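Local coordinates for protein putative nucleotidyltransferase TM1012 (PDB 4HX0) that is a putative nucleotidyltransferase of the DNA polymerase beta-like superfamily, related to aminoglycoside adenylyltransferases, and probably transfers a nucleotide to a substrate not yet identified, at residues 29-34 with 128-133; 47-52 with 93-98; 63-68 with 86-91. All blocks are in the same frame, centred on the assembly; numbering follows the deposited sequence. Where two conformers were deposited one is given.

Interaction 1 of 3, residues 29-34 with 128-133; sequences WVVTGS and MKIPVL. With BU1 (1,4-butanediol), chain P; BU1 (1,4-butanediol), chain L.
Val31 and Val132 make a single backbone bridge where strands 29-32 and 128-133 meet at 69° between their N-to-C directions, too steep for regular pairing. Val31 N donates to Pro131 O at 2.8 Å, almost straight; Leu133 N reaches Val31 O weakly, at 3.5 Å.

Proline suits position 131 because its compact apolar ring can lie close against an indole. Its CG sits over the face of Trp29, 3.5 Å from the centroid of the six-membered ring, a CH-pi contact. With chi1 at 68°, Trp29 CG sits between its own backbone N and carbonyl carbon, which brings the indole over the proline. Branched residues fill the rest: Val30 CG2 meets Leu133 CG at 3.6 Å, the side chains crossing at about a right angle, and Val31 CG2 touches Ile130 CG2 at 3.6 Å. Beyond the bridge, the Gly33-Ser34 sequence, with positive phi at the glycine, is consistent with the Gly-Ser signature of this superfamily.

Leu39 of helix 33-39 packs on Val31, Ile130 and Val132, Tyr19 of helix 9-22 reaches Ile130, strand 120-125 pairs with 128-133, and strand 49-53 flanks 29-32.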
loop_
_atom_site.group_PDB
_atom_site.type_symbol
_atom_site.label_atom_id
_atom_site.label_comp_id
_atom_site.label_asym_id
_atom_site.label_seq_id
_atom_site.Cartn_x
_atom_site.Cartn_y
_atom_site.Cartn_z
ATOM N N TRP A 29 1.154 -1.557 10.126
ATOM C CA TRP A 29 1.419 -1.527 8.722
ATOM C C TRP A 29 0.906 -2.757 8.046
ATOM O O TRP A 29 0.698 -3.803 8.663
ATOM C CB TRP A 29 2.915 -1.328 8.452
ATOM C CG TRP A 29 3.749 -2.513 8.863
ATOM C CD1 TRP A 29 4.044 -2.945 10.151
ATOM C CD2 TRP A 29 4.397 -3.486 7.980
ATOM N NE1 TRP A 29 4.812 -4.075 10.113
ATOM C CE2 TRP A 29 5.072 -4.441 8.850
ATOM C CE3 TRP A 29 4.496 -3.641 6.596
ATOM C CZ2 TRP A 29 5.801 -5.524 8.339
ATOM C CZ3 TRP A 29 5.251 -4.713 6.095
ATOM C CH2 TRP A 29 5.882 -5.631 6.946
ATOM N N VAL A 30 0.696 -2.631 6.751
ATOM C CA VAL A 30 0.289 -3.746 5.919
ATOM C C VAL A 30 0.915 -3.528 4.573
ATOM O O VAL A 30 1.117 -2.393 4.147
ATOM C CB VAL A 30 -1.243 -3.825 5.702
ATOM C CG1 VAL A 30 -1.943 -4.386 6.924
ATOM C CG2 VAL A 30 -1.813 -2.471 5.314
ATOM N N VAL A 31 1.228 -4.626 3.916
ATOM C CA VAL A 31 1.603 -4.562 2.522
ATOM C C VAL A 31 0.288 -4.423 1.796
ATOM O O VAL A 31 -0.710 -5.058 2.148
ATOM C CB VAL A 31 2.327 -5.857 2.114
ATOM C CG1 VAL A 31 2.603 -5.904 0.610
ATOM C CG2 VAL A 31 3.640 -5.951 2.877
ATOM N N THR A 32 0.255 -3.569 0.788
ATOM C CA THR A 32 -0.944 -3.449 -0.014
ATOM C C THR A 32 -0.539 -3.547 -1.484
ATOM O O THR A 32 0.546 -4.032 -1.789
ATOM C CB THR A 32 -1.755 -2.187 0.383
ATOM O OG1 THR A 32 -2.973 -2.116 -0.372
ATOM C CG2 THR A 32 -0.941 -0.930 0.192
ATOM N N GLY A 33 -1.415 -3.148 -2.400
ATOM C CA GLY A 33 -1.071 -3.189 -3.813
ATOM C C GLY A 33 -0.757 -4.598 -4.283
ATOM O O GLY A 33 -1.194 -5.586 -3.684
ATOM N N SER A 34 0.024 -4.684 -5.350
ATOM C CA SER A 34 0.236 -5.952 -6.038
ATOM C C SER A 34 0.870 -6.994 -5.123
ATOM O O SER A 34 0.457 -8.150 -5.125
ATOM C CB SER A 34 1.084 -5.759 -7.295
ATOM O OG SER A 34 2.361 -5.281 -6.946
ATOM N N MET A 128 8.583 -15.302 7.187
ATOM C CA MET A 128 8.159 -13.978 7.625
ATOM C C MET A 128 6.670 -14.010 7.879
ATOM O O MET A 128 5.943 -14.726 7.209
ATOM C CB MET A 128 8.461 -12.937 6.543
ATOM C CG MET A 128 9.915 -12.835 6.157
ATOM S SD MET A 128 10.130 -11.502 4.979
ATOM C CE MET A 128 9.541 -12.239 3.463
ATOM N N LYS A 129 6.220 -13.235 8.852
ATOM C CA LYS A 129 4.812 -13.117 9.138
ATOM C C LYS A 129 4.453 -11.717 8.650
ATOM O O LYS A 129 4.654 -10.745 9.347
ATOM C CB LYS A 129 4.608 -13.270 10.645
ATOM C CG LYS A 129 3.182 -13.205 11.144
ATOM C CD LYS A 129 3.201 -13.153 12.669
ATOM C CE LYS A 129 1.909 -12.578 13.230
ATOM N NZ LYS A 129 2.109 -11.831 14.505
ATOM N N ILE A 130 3.970 -11.632 7.420
ATOM C CA ILE A 130 3.790 -10.347 6.750
ATOM C C ILE A 130 2.339 -9.883 6.887
ATOM O O ILE A 130 1.419 -10.641 6.550
ATOM C CB ILE A 130 4.144 -10.476 5.259
ATOM C CG1 ILE A 130 5.607 -10.948 5.096
ATOM C CG2 ILE A 130 3.849 -9.179 4.511
ATOM C CD1 ILE A 130 6.632 -9.933 5.551
ATOM N N PRO A 131 2.135 -8.655 7.407
ATOM C CA PRO A 131 0.776 -8.131 7.469
ATOM C C PRO A 131 0.367 -7.648 6.097
ATOM O O PRO A 131 1.130 -6.953 5.443
ATOM C CB PRO A 131 0.886 -6.937 8.418
ATOM C CG PRO A 131 2.323 -6.500 8.330
ATOM C CD PRO A 131 3.126 -7.735 8.004
ATOM N N VAL A 132 -0.829 -8.033 5.681
ATOM C CA VAL A 132 -1.405 -7.593 4.422
ATOM C C VAL A 132 -2.845 -7.208 4.724
ATOM O O VAL A 132 -3.409 -7.635 5.730
ATOM C CB VAL A 132 -1.385 -8.691 3.330
ATOM C CG1 VAL A 132 0.034 -9.154 3.036
ATOM C CG2 VAL A 132 -2.241 -9.902 3.724
ATOM N N LEU A 133 -3.433 -6.405 3.856
ATOM C CA LEU A 133 -4.882 -6.237 3.881
ATOM C C LEU A 133 -5.534 -7.379 3.146
ATOM O O LEU A 133 -5.017 -7.845 2.125
ATOM C CB LEU A 133 -5.313 -4.908 3.257
ATOM C CG LEU A 133 -4.971 -3.713 4.134
ATOM C CD1 LEU A 133 -5.363 -2.433 3.440
ATOM C CD2 LEU A 133 -5.622 -3.827 5.511
HETATM C C1 BU1 P . 5.290 -5.319 13.259
HETATM C C2 BU1 P . 5.694 -6.071 11.984
HETATM C C3 BU1 P . 4.697 -7.174 11.692
HETATM C C4 BU1 P . 5.343 -8.508 11.369
HETATM O O5 BU1 P . 5.222 -3.897 13.051
HETATM O O6 BU1 P . 4.452 -9.546 11.813
HETATM C C1 BU1 L . -0.815 -2.149 -7.703
HETATM C C2 BU1 L . 0.686 -2.115 -7.432
HETATM C C3 BU1 L . 1.446 -1.693 -8.685
HETATM C C4 BU1 L . 2.264 -2.835 -9.267
HETATM O O5 BU1 L . -1.108 -1.521 -8.948
HETATM O O6 BU1 L . 3.343 -3.160 -8.387
#

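Interaction 2 of 3, residues 47-52 with 93-98; sequences HDIDIQ and IKVEIM. With BU1 (1,4-butanediol), chain L.
Ile49, Ile51, Glu96 and Met98 carry the backbone hydrogen bonds that join strands 49-52 and 93-98, which run parallel at 18°. Ile49 N donates to Lys94 O, and Ile49 O accepts from Glu96 N; two residues further on Ile51 N donates to Glu96 O at 2.7 Å, and Ile51 O accepts from Met98 N. Both isoleucines thus use both backbone groups. At the His47 end a water links the two segments, donating a hydrogen bond to His47 O at 2.6 Å and accepting one from Lys94 N.

Apolar contacts occupy one face of the sheet. Ile51 CG1 meets Val95 CG1 at 3.8 Å, and Ile49 CG1 lies 4.1 Å from Ile93 CG2. Beta-branched residues suit extended strands and form a surface that Val14 of helix 9-22 and Ile61 of helix 55-64 cover.

The other face carries Asp50 and Glu96, which lie side by side and point the same way, Asp50 OD1 resting 3.1 Å from Glu96 CG. Asp48 comes in obliquely from the chain just before: its chi1 of 52° places the carboxylate near that of Glu96, with Asp48 OD2 4.1 Å from Glu96 OE2 and the two planes 84° apart.

The bound butanediol reports on the polarity here. Its O6 accepts from His47 N at 3.0 Å and donates to Asp48 OD1 at 2.9 Å, with a weak further bond from Asp48 N.

Three carboxylates converging from the two segments, two in an Asp-Ile-Asp sequence, are consistent with the acidic triad of polymerase beta-like nucleotidyltransferases. In relatives such a triad binds divalent metal ions for nucleotidyl transfer, and this cluster probably marks the corresponding site.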
loop_
_atom_site.group_PDB
_atom_site.type_symbol
_atom_site.label_atom_id
_atom_site.label_comp_id
_atom_site.label_asym_id
_atom_site.label_seq_id
_atom_site.Cartn_x
_atom_site.Cartn_y
_atom_site.Cartn_z
ATOM N N HIS A 47 5.820 -4.824 -8.972
ATOM C CA HIS A 47 6.726 -3.871 -9.594
ATOM C C HIS A 47 7.279 -2.889 -8.607
ATOM O O HIS A 47 8.342 -2.261 -8.837
ATOM C CB HIS A 47 6.017 -3.139 -10.726
ATOM C CG HIS A 47 5.502 -4.056 -11.806
ATOM N ND1 HIS A 47 6.314 -4.847 -12.527
ATOM C CD2 HIS A 47 4.213 -4.294 -12.272
ATOM C CE1 HIS A 47 5.583 -5.552 -13.410
ATOM N NE2 HIS A 47 4.297 -5.211 -13.251
ATOM N N ASP A 48 6.567 -2.741 -7.500
ATOM C CA ASP A 48 7.008 -1.935 -6.379
ATOM C C ASP A 48 6.270 -2.453 -5.167
ATOM O O ASP A 48 5.416 -3.340 -5.278
ATOM C CB ASP A 48 6.702 -0.458 -6.611
ATOM C CG ASP A 48 5.260 -0.220 -6.976
ATOM O OD1 ASP A 48 4.430 -1.116 -6.708
ATOM O OD2 ASP A 48 4.947 0.848 -7.541
ATOM N N ILE A 49 6.606 -1.912 -4.009
ATOM C CA ILE A 49 6.058 -2.433 -2.769
ATOM C C ILE A 49 5.296 -1.275 -2.149
ATOM O O ILE A 49 5.820 -0.166 -2.040
ATOM C CB ILE A 49 7.165 -2.924 -1.836
ATOM C CG1 ILE A 49 7.913 -4.123 -2.458
ATOM C CG2 ILE A 49 6.599 -3.263 -0.460
ATOM C CD1 ILE A 49 9.085 -4.590 -1.616
ATOM N N ASP A 50 4.044 -1.525 -1.797
ATOM C CA ASP A 50 3.192 -0.506 -1.203
ATOM C C ASP A 50 2.988 -0.876 0.231
ATOM O O ASP A 50 2.578 -1.985 0.528
ATOM C CB ASP A 50 1.833 -0.485 -1.883
ATOM C CG ASP A 50 1.923 -0.094 -3.314
ATOM O OD1 ASP A 50 2.746 0.777 -3.628
ATOM O OD2 ASP A 50 1.199 -0.669 -4.141
ATOM N N ILE A 51 3.284 0.058 1.117
ATOM C CA ILE A 51 3.059 -0.149 2.520
ATOM C C ILE A 51 2.009 0.861 2.923
ATOM O O ILE A 51 2.165 2.057 2.715
ATOM C CB ILE A 51 4.343 0.046 3.355
ATOM C CG1 ILE A 51 5.465 -0.915 2.911
ATOM C CG2 ILE A 51 4.043 -0.103 4.847
ATOM C CD1 ILE A 51 5.092 -2.384 2.925
ATOM N N GLN A 52 0.913 0.367 3.465
ATOM C CA GLN A 52 -0.085 1.246 3.983
ATOM C C GLN A 52 -0.018 1.157 5.504
ATOM O O GLN A 52 0.258 0.100 6.082
ATOM C CB GLN A 52 -1.455 0.836 3.458
ATOM C CG GLN A 52 -2.604 1.633 4.025
ATOM C CD GLN A 52 -3.892 1.358 3.283
ATOM O OE1 GLN A 52 -3.882 0.699 2.247
ATOM N NE2 GLN A 52 -5.006 1.872 3.806
ATOM N N ILE A 93 14.283 -0.996 -5.499
ATOM C CA ILE A 93 12.851 -1.235 -5.550
ATOM C C ILE A 93 12.144 -0.108 -4.798
ATOM O O ILE A 93 12.540 0.228 -3.684
ATOM C CB ILE A 93 12.514 -2.611 -4.981
ATOM C CG1 ILE A 93 13.056 -3.682 -5.940
ATOM C CG2 ILE A 93 10.999 -2.796 -4.799
ATOM C CD1 ILE A 93 12.855 -5.062 -5.395
ATOM N N LYS A 94 11.116 0.457 -5.430
ATOM C CA LYS A 94 10.367 1.568 -4.869
ATOM C C LYS A 94 9.380 1.041 -3.847
ATOM O O LYS A 94 8.663 0.077 -4.106
ATOM C CB LYS A 94 9.578 2.303 -5.941
ATOM C CG LYS A 94 8.896 3.576 -5.437
ATOM C CD LYS A 94 9.579 4.815 -5.975
ATOM C CE LYS A 94 9.483 4.808 -7.498
ATOM N NZ LYS A 94 10.380 5.829 -8.099
ATOM N N VAL A 95 9.351 1.694 -2.692
ATOM C CA VAL A 95 8.430 1.344 -1.628
ATOM C C VAL A 95 7.593 2.581 -1.383
ATOM O O VAL A 95 8.118 3.616 -1.002
ATOM C CB VAL A 95 9.181 0.920 -0.348
ATOM C CG1 VAL A 95 8.194 0.563 0.760
ATOM C CG2 VAL A 95 10.142 -0.224 -0.644
ATOM N N GLU A 96 6.293 2.490 -1.666
ATOM C CA GLU A 96 5.388 3.603 -1.405
ATOM C C GLU A 96 4.904 3.460 0.017
ATOM O O GLU A 96 4.403 2.409 0.407
ATOM C CB GLU A 96 4.178 3.569 -2.343
ATOM C CG GLU A 96 4.521 3.301 -3.794
ATOM C CD GLU A 96 5.132 4.522 -4.456
ATOM O OE1 GLU A 96 5.345 5.556 -3.775
ATOM O OE2 GLU A 96 5.375 4.467 -5.664
ATOM N N ILE A 97 5.050 4.525 0.796
ATOM C CA ILE A 97 4.541 4.518 2.157
ATOM C C ILE A 97 3.308 5.404 2.154
ATOM O O ILE A 97 3.385 6.580 1.772
ATOM C CB ILE A 97 5.563 5.130 3.143
ATOM C CG1 ILE A 97 6.907 4.403 3.033
ATOM C CG2 ILE A 97 5.004 5.082 4.559
ATOM C CD1 ILE A 97 7.967 5.017 3.933
ATOM N N MET A 98 2.169 4.836 2.543
ATOM C CA MET A 98 0.916 5.591 2.589
ATOM C C MET A 98 0.292 5.493 3.955
ATOM O O MET A 98 -0.206 4.439 4.332
ATOM C CB MET A 98 -0.080 5.062 1.568
ATOM C CG MET A 98 0.103 5.667 0.204
ATOM S SD MET A 98 1.373 4.744 -0.639
ATOM C CE MET A 98 0.392 3.362 -1.218
HETATM C C1 BU1 L . -0.815 -2.149 -7.703
HETATM C C2 BU1 L . 0.686 -2.115 -7.432
HETATM C C3 BU1 L . 1.446 -1.693 -8.685
HETATM C C4 BU1 L . 2.264 -2.835 -9.267
HETATM O O5 BU1 L . -1.108 -1.521 -8.948
HETATM O O6 BU1 L . 3.343 -3.160 -8.387
HETATM O O HOH W 1 10.208 -0.669 -7.900
#

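Interaction 3 of 3, residues 63-68 with 86-91; sequences RIFSEF and GELIID. With BU1 (1,4-butanediol), chain J.
Phe68 and Ile89 are joined by the one backbone hydrogen bond of the contact, Ile89 N to Phe68 O at 2.8 Å, and the same carbonyl oxygen also receives a CA-H...O contact from Leu88 CA at 3.1 Å.

The Phe68 ring is held between two aliphatic groups. Ile90 CG1 lies over one face, 4.1 Å from the ring centroid and 26° off the normal, in a CH-pi contact displaced toward the rim. Glu67 CG covers the opposite face. A phenyl group fits here because both of its broad sides are used. Phe68 CB also lies alongside Leu88 CB, at 4.1 Å.

The chain leaves helix 55-64 at Phe65, passes through a short 3-10 turn closed by a bond from Phe68 N to Phe65 O, and enters strand 69-77, which pairs antiparallel with 81-90. The contact therefore lies where a helix hands over to the outermost strand of the mixed sheet, beside the tight turn connecting 81-90 to 93-103. Asp91 opens that turn with positive phi, a conformation that aspartate tolerates comparatively well.

Phe65 supplies the deeper packing. Leu88 CD1 reaches Phe65 CB at 3.6 Å, the two side chains crossing at about a right angle, and Ile90 CD1 meets Phe65 CD1 at 4.1 Å. At its CZ end the Phe68 ring meets a bound butanediol, whose C1 is 3.6 Å from Phe68 CZ. Lys17 and Arg21 of helix 9-22 hydrogen-bond this diol, and Arg21 also forms a salt bridge with Glu67.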
loop_
_atom_site.group_PDB
_atom_site.type_symbol
_atom_site.label_atom_id
_atom_site.label_comp_id
_atom_site.label_asym_id
_atom_site.label_seq_id
_atom_site.Cartn_x
_atom_site.Cartn_y
_atom_site.Cartn_z
ATOM N N ARG A 63 11.345 7.056 9.495
ATOM C CA ARG A 63 12.470 7.138 10.419
ATOM C C ARG A 63 13.224 5.799 10.494
ATOM O O ARG A 63 14.451 5.760 10.422
ATOM C CB ARG A 63 11.945 7.538 11.796
ATOM C CG ARG A 63 13.026 7.675 12.843
ATOM C CD ARG A 63 12.477 7.913 14.236
ATOM N NE ARG A 63 13.623 8.106 15.120
ATOM C CZ ARG A 63 13.564 8.518 16.380
ATOM N NH1 ARG A 63 12.389 8.795 16.947
ATOM N NH2 ARG A 63 14.693 8.655 17.074
ATOM N N ILE A 64 12.489 4.705 10.670
ATOM C CA ILE A 64 13.103 3.367 10.667
ATOM C C ILE A 64 13.938 3.107 9.408
ATOM O O ILE A 64 14.992 2.464 9.464
ATOM C CB ILE A 64 12.035 2.283 10.855
ATOM C CG1 ILE A 64 11.474 2.371 12.277
ATOM C CG2 ILE A 64 12.612 0.890 10.609
ATOM C CD1 ILE A 64 10.133 1.687 12.464
ATOM N N PHE A 65 13.466 3.588 8.265
ATOM C CA PHE A 65 14.138 3.335 6.989
ATOM C C PHE A 65 14.756 4.612 6.425
ATOM O O PHE A 65 14.863 4.787 5.209
ATOM C CB PHE A 65 13.133 2.761 5.981
ATOM C CG PHE A 65 12.598 1.414 6.372
ATOM C CD1 PHE A 65 13.253 0.258 5.984
ATOM C CD2 PHE A 65 11.435 1.315 7.119
ATOM C CE1 PHE A 65 12.758 -0.983 6.364
ATOM C CE2 PHE A 65 10.922 0.085 7.476
ATOM C CZ PHE A 65 11.584 -1.064 7.096
ATOM N N SER A 66 15.199 5.486 7.323
ATOM C CA SER A 66 15.666 6.818 6.937
ATOM C C SER A 66 16.710 6.801 5.815
ATOM O O SER A 66 16.655 7.623 4.895
ATOM C CB SER A 66 16.197 7.565 8.167
ATOM O OG SER A 66 17.246 6.837 8.765
ATOM N N GLU A 67 17.652 5.864 5.875
ATOM C CA GLU A 67 18.694 5.787 4.846
ATOM C C GLU A 67 18.164 5.479 3.432
ATOM O O GLU A 67 18.860 5.733 2.447
ATOM C CB GLU A 67 19.800 4.817 5.263
ATOM C CG GLU A 67 19.410 3.349 5.175
ATOM C CD GLU A 67 19.000 2.770 6.515
ATOM O OE1 GLU A 67 19.618 1.731 6.878
ATOM O OE2 GLU A 67 18.100 3.354 7.199
ATOM N N PHE A 68 16.927 4.963 3.341
ATOM C CA PHE A 68 16.319 4.569 2.063
ATOM C C PHE A 68 15.294 5.557 1.536
ATOM O O PHE A 68 14.744 5.351 0.472
ATOM C CB PHE A 68 15.605 3.228 2.215
ATOM C CG PHE A 68 16.497 2.137 2.669
ATOM C CD1 PHE A 68 17.499 1.663 1.838
ATOM C CD2 PHE A 68 16.363 1.615 3.946
ATOM C CE1 PHE A 68 18.346 0.659 2.265
ATOM C CE2 PHE A 68 17.203 0.599 4.386
ATOM C CZ PHE A 68 18.204 0.132 3.543
ATOM N N GLY A 86 5.092 8.953 1.453
ATOM C CA GLY A 86 6.491 9.111 1.096
ATOM C C GLY A 86 6.973 7.879 0.369
ATOM O O GLY A 86 6.199 6.967 0.108
ATOM N N GLU A 87 8.255 7.836 0.077
ATOM C CA GLU A 87 8.800 6.740 -0.697
ATOM C C GLU A 87 10.170 6.370 -0.204
ATOM O O GLU A 87 10.936 7.219 0.240
ATOM C CB GLU A 87 8.884 7.101 -2.181
ATOM C CG GLU A 87 7.528 7.298 -2.814
ATOM C CD GLU A 87 7.588 7.609 -4.295
ATOM O OE1 GLU A 87 8.528 8.297 -4.750
ATOM O OE2 GLU A 87 6.667 7.185 -5.007
ATOM N N LEU A 88 10.436 5.079 -0.265
ATOM C CA LEU A 88 11.757 4.536 -0.062
ATOM C C LEU A 88 12.191 3.907 -1.357
ATOM O O LEU A 88 11.363 3.472 -2.171
ATOM C CB LEU A 88 11.742 3.448 1.006
ATOM C CG LEU A 88 10.950 3.692 2.294
ATOM C CD1 LEU A 88 10.963 2.419 3.130
ATOM C CD2 LEU A 88 11.520 4.845 3.092
ATOM N N ILE A 89 13.497 3.813 -1.531
ATOM C CA ILE A 89 14.019 2.928 -2.513
ATOM C C ILE A 89 14.961 1.991 -1.774
ATOM O O ILE A 89 15.886 2.423 -1.114
ATOM C CB ILE A 89 14.676 3.681 -3.692
ATOM C CG1 ILE A 89 13.599 4.458 -4.475
ATOM C CG2 ILE A 89 15.390 2.694 -4.593
ATOM C CD1 ILE A 89 14.128 5.230 -5.657
ATOM N N ILE A 90 14.681 0.698 -1.846
ATOM C CA ILE A 90 15.527 -0.287 -1.203
ATOM C C ILE A 90 15.989 -1.233 -2.288
ATOM O O ILE A 90 15.166 -1.811 -3.005
ATOM C CB ILE A 90 14.788 -1.075 -0.085
ATOM C CG1 ILE A 90 14.159 -0.126 0.949
ATOM C CG2 ILE A 90 15.752 -2.062 0.575
ATOM C CD1 ILE A 90 13.269 -0.821 1.982
ATOM N N ASP A 91 17.312 -1.366 -2.426
ATOM C CA ASP A 91 17.885 -2.222 -3.473
ATOM C C ASP A 91 17.254 -1.954 -4.846
ATOM O O ASP A 91 16.951 -2.892 -5.569
ATOM C CB ASP A 91 17.696 -3.710 -3.127
ATOM C CG ASP A 91 18.281 -4.079 -1.786
ATOM O OD1 ASP A 91 19.015 -3.252 -1.207
ATOM O OD2 ASP A 91 18.015 -5.204 -1.314
HETATM C C1 BU1 J . 18.340 -3.129 5.049
HETATM C C2 BU1 J . 19.817 -2.764 4.958
HETATM C C3 BU1 J . 20.350 -3.193 3.600
HETATM C C4 BU1 J . 21.008 -2.061 2.828
HETATM O O5 BU1 J . 17.995 -3.391 6.409
HETATM O O6 BU1 J . 20.646 -2.179 1.444
#

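Following helix 9-22, the chain enters strand 29-32, whose contact with 128-133 closes the longest loop only near the final helix. Both other contacts fall within that loop. Segment 47-52 next opens interaction 2, closed at 93-98; within it, 63-68 begins in the last turn of helix 55-64, and interaction 3 closes at 86-91. The three contacts thus nest one within another and none cross. All reach the same mixed sheet: interaction 1 fastens the 120-133 hairpin to its edge, interaction 2 joins its central parallel strands, and interaction 3 secures the helix exit at its far side. Interactions 1 and 2 share one butanediol. Interactions 1 and 3 do not touch, their centres being about 17 Å apart.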